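Local coordinates for protein extracellular sialidase/neuraminidase, putative (Aspergillus fumigatus, PDB 2XZI) that probably hydrolyses terminal sialic acid-type sugars as an extracellular glycosidase, with KDN (the deaminated neuraminic acid) as its preferred substrate, at residues Arg58-Gln63 with Val133-Thr138; Ser339-Thr342 with Lys348-Ala351. All blocks are in the same frame, centred on the assembly; numbering follows the deposited sequence.

Contact 1 (Arg58-Gln63 with Val133-Thr138); sequences RRHTNQ and VLPDGT
Gln63 meets the backbone of Val133 through two water molecules, and beside this bridge His60 touches Pro135. Followed outward, the Gln63 side chain leaves with CB heading for 133-138; CG stands beside the backbone N (chi1 -64°) and CD continues almost straight (chi2 161°), which carries the amide to the water layer. At the tip, OE1 accepts from Thr61 OG1 at 2.9 Å, the hydroxyl lying tilted from the carbonyl plane. Water 1 lies 2.6 Å from Gln63 OE1 and also within bonding distance of Val133 O. NE2 donates to water 2, with 2.7 Å between NE2 and the water oxygen, and water 2 donates to Val133 O. Both waters thus lie between the Gln63 amide and Val133 O, while direct approach stays long: OE1 and Val133 O are 4.5 Å apart. Glutamine suits this place because its amide offers an acceptor and a donor side by side. Thr61 steadies it from within the loop: its OG1 accepts from Gln63 N at 3.0 Å, closing an ST turn, and hands its own proton to OE1.

The apolar touch is slight, His60 CB lying 4.0 Å from Pro135 CG; one face of the imidazole lies over Arg59 CB, which sits near the ring centre. Pro135 fits the second position of the type I turn Leu134-Gly137, where its ring fixes phi. Gly137, the last residue of the turn, has a positive phi, which glycine adopts easily. The bond from Thr138 N to Asp136 OD1 makes an Asx turn, and Thr138 OG1 adds a second from the same face.

On the inner side, Arg58 NH1 holds Asn62 O within its guanidinium plane, while NH2 bonds O4 of the bound deamino-alpha-neuraminic acid. The whole is a solvent-bridged meeting of two surface loops at the rim of a sialidase beta-propeller's sugar pocket.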
loop_
_atom_site.group_PDB
_atom_site.type_symbol
_atom_site.label_atom_id
_atom_site.label_comp_id
_atom_site.label_asym_id
_atom_site.label_seq_id
_atom_site.Cartn_x
_atom_site.Cartn_y
_atom_site.Cartn_z
ATOM N N ARG A 58 0.308 12.054 8.735
ATOM C CA ARG A 58 1.185 12.150 9.895
ATOM C C ARG A 58 1.220 13.612 10.368
ATOM O O ARG A 58 1.806 14.485 9.715
ATOM C CB ARG A 58 2.563 11.543 9.578
ATOM C CG ARG A 58 2.479 10.071 9.175
ATOM C CD ARG A 58 3.828 9.392 9.068
ATOM N NE ARG A 58 3.629 7.942 8.971
ATOM C CZ ARG A 58 4.597 7.032 9.062
ATOM N NH1 ARG A 58 5.863 7.383 9.272
ATOM N NH2 ARG A 58 4.285 5.741 8.984
ATOM N N ARG A 59 0.573 13.860 11.505
ATOM C CA ARG A 59 0.196 15.207 11.878
ATOM C C ARG A 59 1.365 16.143 12.073
ATOM O O ARG A 59 1.373 17.245 11.500
ATOM C CB ARG A 59 -0.678 15.168 13.115
ATOM C CG ARG A 59 -2.076 14.595 12.845
ATOM C CD ARG A 59 -3.117 15.676 12.600
ATOM N NE ARG A 59 -3.303 16.525 13.788
ATOM C CZ ARG A 59 -3.057 17.836 13.828
ATOM N NH1 ARG A 59 -2.630 18.494 12.745
ATOM N NH2 ARG A 59 -3.260 18.492 14.971
ATOM N N HIS A 60 2.351 15.722 12.859
ATOM C CA HIS A 60 3.353 16.660 13.368
ATOM C C HIS A 60 4.758 16.460 12.863
ATOM O O HIS A 60 5.542 17.410 12.856
ATOM C CB HIS A 60 3.365 16.645 14.889
ATOM C CG HIS A 60 2.017 16.866 15.497
ATOM N ND1 HIS A 60 1.298 18.030 15.313
ATOM C CD2 HIS A 60 1.246 16.064 16.269
ATOM C CE1 HIS A 60 0.142 17.933 15.947
ATOM N NE2 HIS A 60 0.090 16.755 16.541
ATOM N N THR A 61 5.092 15.224 12.493
ATOM C CA THR A 61 6.427 14.887 12.009
ATOM C C THR A 61 6.229 13.768 10.999
ATOM O O THR A 61 5.093 13.336 10.759
ATOM C CB THR A 61 7.348 14.352 13.129
ATOM O OG1 THR A 61 6.915 13.041 13.498
ATOM C CG2 THR A 61 7.357 15.272 14.366
ATOM N N ASN A 62 7.326 13.266 10.443
ATOM C CA ASN A 62 7.228 12.138 9.510
ATOM C C ASN A 62 7.319 10.780 10.222
ATOM O O ASN A 62 7.379 9.733 9.564
ATOM C CB ASN A 62 8.289 12.249 8.404
ATOM C CG ASN A 62 9.712 12.133 8.936
ATOM O OD1 ASN A 62 9.965 11.447 9.922
ATOM N ND2 ASN A 62 10.646 12.773 8.250
ATOM N N GLN A 63 7.343 10.782 11.557
ATOM C CA GLN A 63 7.574 9.555 12.330
ATOM C C GLN A 63 6.411 8.575 12.277
ATOM O O GLN A 63 5.279 8.953 11.999
ATOM C CB GLN A 63 7.941 9.884 13.784
ATOM C CG GLN A 63 9.257 10.655 13.880
ATOM C CD GLN A 63 9.426 11.394 15.197
ATOM O OE1 GLN A 63 8.518 12.078 15.658
ATOM N NE2 GLN A 63 10.604 11.263 15.800
ATOM N N VAL A 133 10.783 10.389 21.563
ATOM C CA VAL A 133 10.278 11.636 22.127
ATOM C C VAL A 133 9.144 12.182 21.248
ATOM O O VAL A 133 9.324 12.405 20.056
ATOM C CB VAL A 133 11.402 12.685 22.282
ATOM C CG1 VAL A 133 10.890 13.898 23.015
ATOM C CG2 VAL A 133 12.597 12.094 23.031
ATOM N N LEU A 134 7.981 12.375 21.856
ATOM C CA LEU A 134 6.829 12.973 21.188
ATOM C C LEU A 134 6.979 14.496 21.116
ATOM O O LEU A 134 7.863 15.058 21.766
ATOM C CB LEU A 134 5.538 12.552 21.892
ATOM C CG LEU A 134 5.201 11.056 21.788
ATOM C CD1 LEU A 134 4.285 10.627 22.919
ATOM C CD2 LEU A 134 4.566 10.744 20.429
ATOM N N PRO A 135 6.142 15.172 20.305
ATOM C CA PRO A 135 6.261 16.630 20.178
ATOM C C PRO A 135 6.191 17.405 21.496
ATOM O O PRO A 135 6.842 18.446 21.620
ATOM C CB PRO A 135 5.069 16.997 19.297
ATOM C CG PRO A 135 4.886 15.803 18.447
ATOM C CD PRO A 135 5.187 14.623 19.323
ATOM N N ASP A 136 5.412 16.912 22.456
ATOM C CA ASP A 136 5.269 17.606 23.750
ATOM C C ASP A 136 6.342 17.230 24.777
ATOM O O ASP A 136 6.290 17.673 25.935
ATOM C CB ASP A 136 3.867 17.387 24.329
ATOM C CG ASP A 136 3.621 15.951 24.787
ATOM O OD1 ASP A 136 4.519 15.083 24.655
ATOM O OD2 ASP A 136 2.501 15.685 25.273
ATOM N N GLY A 137 7.295 16.395 24.369
ATOM C CA GLY A 137 8.365 15.960 25.271
ATOM C C GLY A 137 8.128 14.635 25.974
ATOM O O GLY A 137 9.059 14.090 26.580
ATOM N N THR A 138 6.895 14.125 25.916
ATOM C CA THR A 138 6.548 12.803 26.461
ATOM C C THR A 138 7.431 11.734 25.826
ATOM O O THR A 138 7.666 11.749 24.623
ATOM C CB THR A 138 5.066 12.431 26.175
ATOM O OG1 THR A 138 4.199 13.416 26.743
ATOM C CG2 THR A 138 4.690 11.047 26.746
HETATM O O HOH W 1 8.071 13.505 17.801
HETATM O O HOH W 2 11.533 12.275 18.159
#

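Contact 2 (Ser339-Thr342 with Lys348-Ala351)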
loop_
_atom_site.group_PDB
_atom_site.type_symbol
_atom_site.label_atom_id
_atom_site.label_comp_id
_atom_site.label_asym_id
_atom_site.label_seq_id
_atom_site.Cartn_x
_atom_site.Cartn_y
_atom_site.Cartn_z
ATOM N N SER A 339 4.783 2.047 -2.016
ATOM C CA SER A 339 3.984 2.233 -3.215
ATOM C C SER A 339 2.742 1.359 -3.192
ATOM O O SER A 339 2.645 0.415 -2.405
ATOM C CB SER A 339 4.825 1.909 -4.454
ATOM O OG SER A 339 5.148 0.522 -4.464
ATOM N N SER A 340 1.795 1.683 -4.076
ATOM C CA SER A 340 0.567 0.911 -4.243
ATOM C C SER A 340 0.111 1.029 -5.683
ATOM O O SER A 340 0.209 2.107 -6.270
ATOM C CB SER A 340 -0.523 1.417 -3.295
ATOM O OG SER A 340 -1.666 0.576 -3.315
ATOM N N MET A 341 -0.364 -0.078 -6.253
ATOM C CA MET A 341 -0.872 -0.063 -7.622
ATOM C C MET A 341 -2.284 -0.611 -7.759
ATOM O O MET A 341 -2.686 -1.541 -7.047
ATOM C CB MET A 341 0.023 -0.901 -8.558
ATOM C CG MET A 341 1.447 -0.399 -8.695
ATOM S SD MET A 341 2.375 -1.441 -9.831
ATOM C CE MET A 341 2.572 -2.955 -8.865
ATOM N N THR A 342 -2.994 -0.053 -8.727
ATOM C CA THR A 342 -4.297 -0.556 -9.165
ATOM C C THR A 342 -4.382 -0.494 -10.694
ATOM O O THR A 342 -3.631 0.231 -11.349
ATOM C CB THR A 342 -5.463 0.225 -8.527
ATOM O OG1 THR A 342 -6.697 -0.458 -8.803
ATOM C CG2 THR A 342 -5.535 1.630 -9.090
ATOM N N LYS A 348 -4.985 1.625 -17.774
ATOM C CA LYS A 348 -3.693 2.081 -17.267
ATOM C C LYS A 348 -3.413 1.411 -15.934
ATOM O O LYS A 348 -4.296 0.796 -15.315
ATOM C CB LYS A 348 -3.637 3.602 -17.057
ATOM C CG LYS A 348 -4.177 4.479 -18.168
ATOM C CD LYS A 348 -3.343 4.421 -19.408
ATOM C CE LYS A 348 -3.816 5.474 -20.407
ATOM N NZ LYS A 348 -5.153 5.252 -21.034
ATOM N N ILE A 349 -2.159 1.508 -15.521
ATOM C CA ILE A 349 -1.765 1.225 -14.156
ATOM C C ILE A 349 -1.740 2.567 -13.390
ATOM O O ILE A 349 -1.193 3.575 -13.853
ATOM C CB ILE A 349 -0.394 0.505 -14.110
ATOM C CG1 ILE A 349 -0.491 -0.892 -14.771
ATOM C CG2 ILE A 349 0.106 0.351 -12.677
ATOM C CD1 ILE A 349 0.836 -1.499 -15.128
ATOM N N GLY A 350 -2.388 2.594 -12.240
ATOM C CA GLY A 350 -2.347 3.750 -11.372
ATOM C C GLY A 350 -1.524 3.392 -10.165
ATOM O O GLY A 350 -1.775 2.379 -9.527
ATOM N N ALA A 351 -0.525 4.211 -9.868
ATOM C CA ALA A 351 0.394 3.948 -8.776
ATOM C C ALA A 351 0.525 5.154 -7.860
ATOM O O ALA A 351 0.660 6.285 -8.329
ATOM C CB ALA A 351 1.758 3.538 -9.319
#
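Met341 and Ala351 form a non-hydrogen-bonded pair in an antiparallel beta hairpin, and Thr342 with Gly350 the hydrogen-bonded pair next to it; the hairpin belongs to one sheet of the sialidase propeller. Two backbone bonds join the latter pair, Thr342 N to Gly350 O and Gly350 N to Thr342 O, each 2.8 Å and nearly straight at 163° and 170°.

Weaker CA-H...O contacts fill the intervals. Gly350 O also meets Met341 CA at 3.2 Å, and Ser340 O meets Ala351 CA at 3.1 Å.

Apolar contacts lie on the face carrying Met341 and Ala351. The small Ala351 lets the methionine chain pass close, before the bend at chi3 (-71°) turns the methyl; the Met341 side chain also packs on Ile292 and Leu281 of another sheet. On the other face Gly350 has no side chain, and Thr342, whose beta-branched side chain suits an extended strand, brings CG2 to 3.9 Å from Gly350 O. The buried hydroxyl of Ser340 bonds to Val43 N, tying the hairpin to the next sheet.

Ile349 runs alongside Met341, and its CG2 branch, anti to the backbone N, rests 4.1 Å from Met341 SD.

From the N terminus, strand 12-18 forms an outer strand of the sheet that later takes in 334-343 and 349-356; strands 37-45 and 51-58 then lead into the loop that holds 58-63. The chain completes that second sheet and enters the next, and only at 133-138, in the loop after strand 126-127, does contact 1 close a long excursion. It then passes through the intervening sheets and returns to the one opened by strand 12-18, where contact 2 closes a short hairpin turn. The two closures follow in series, neither nested nor crossed. Contact 1 joins loops of successive sheets at the surface; contact 2 joins neighbouring strands inside one sheet. Their centres lie about 30 Å apart, on opposite sides of the chain's centre.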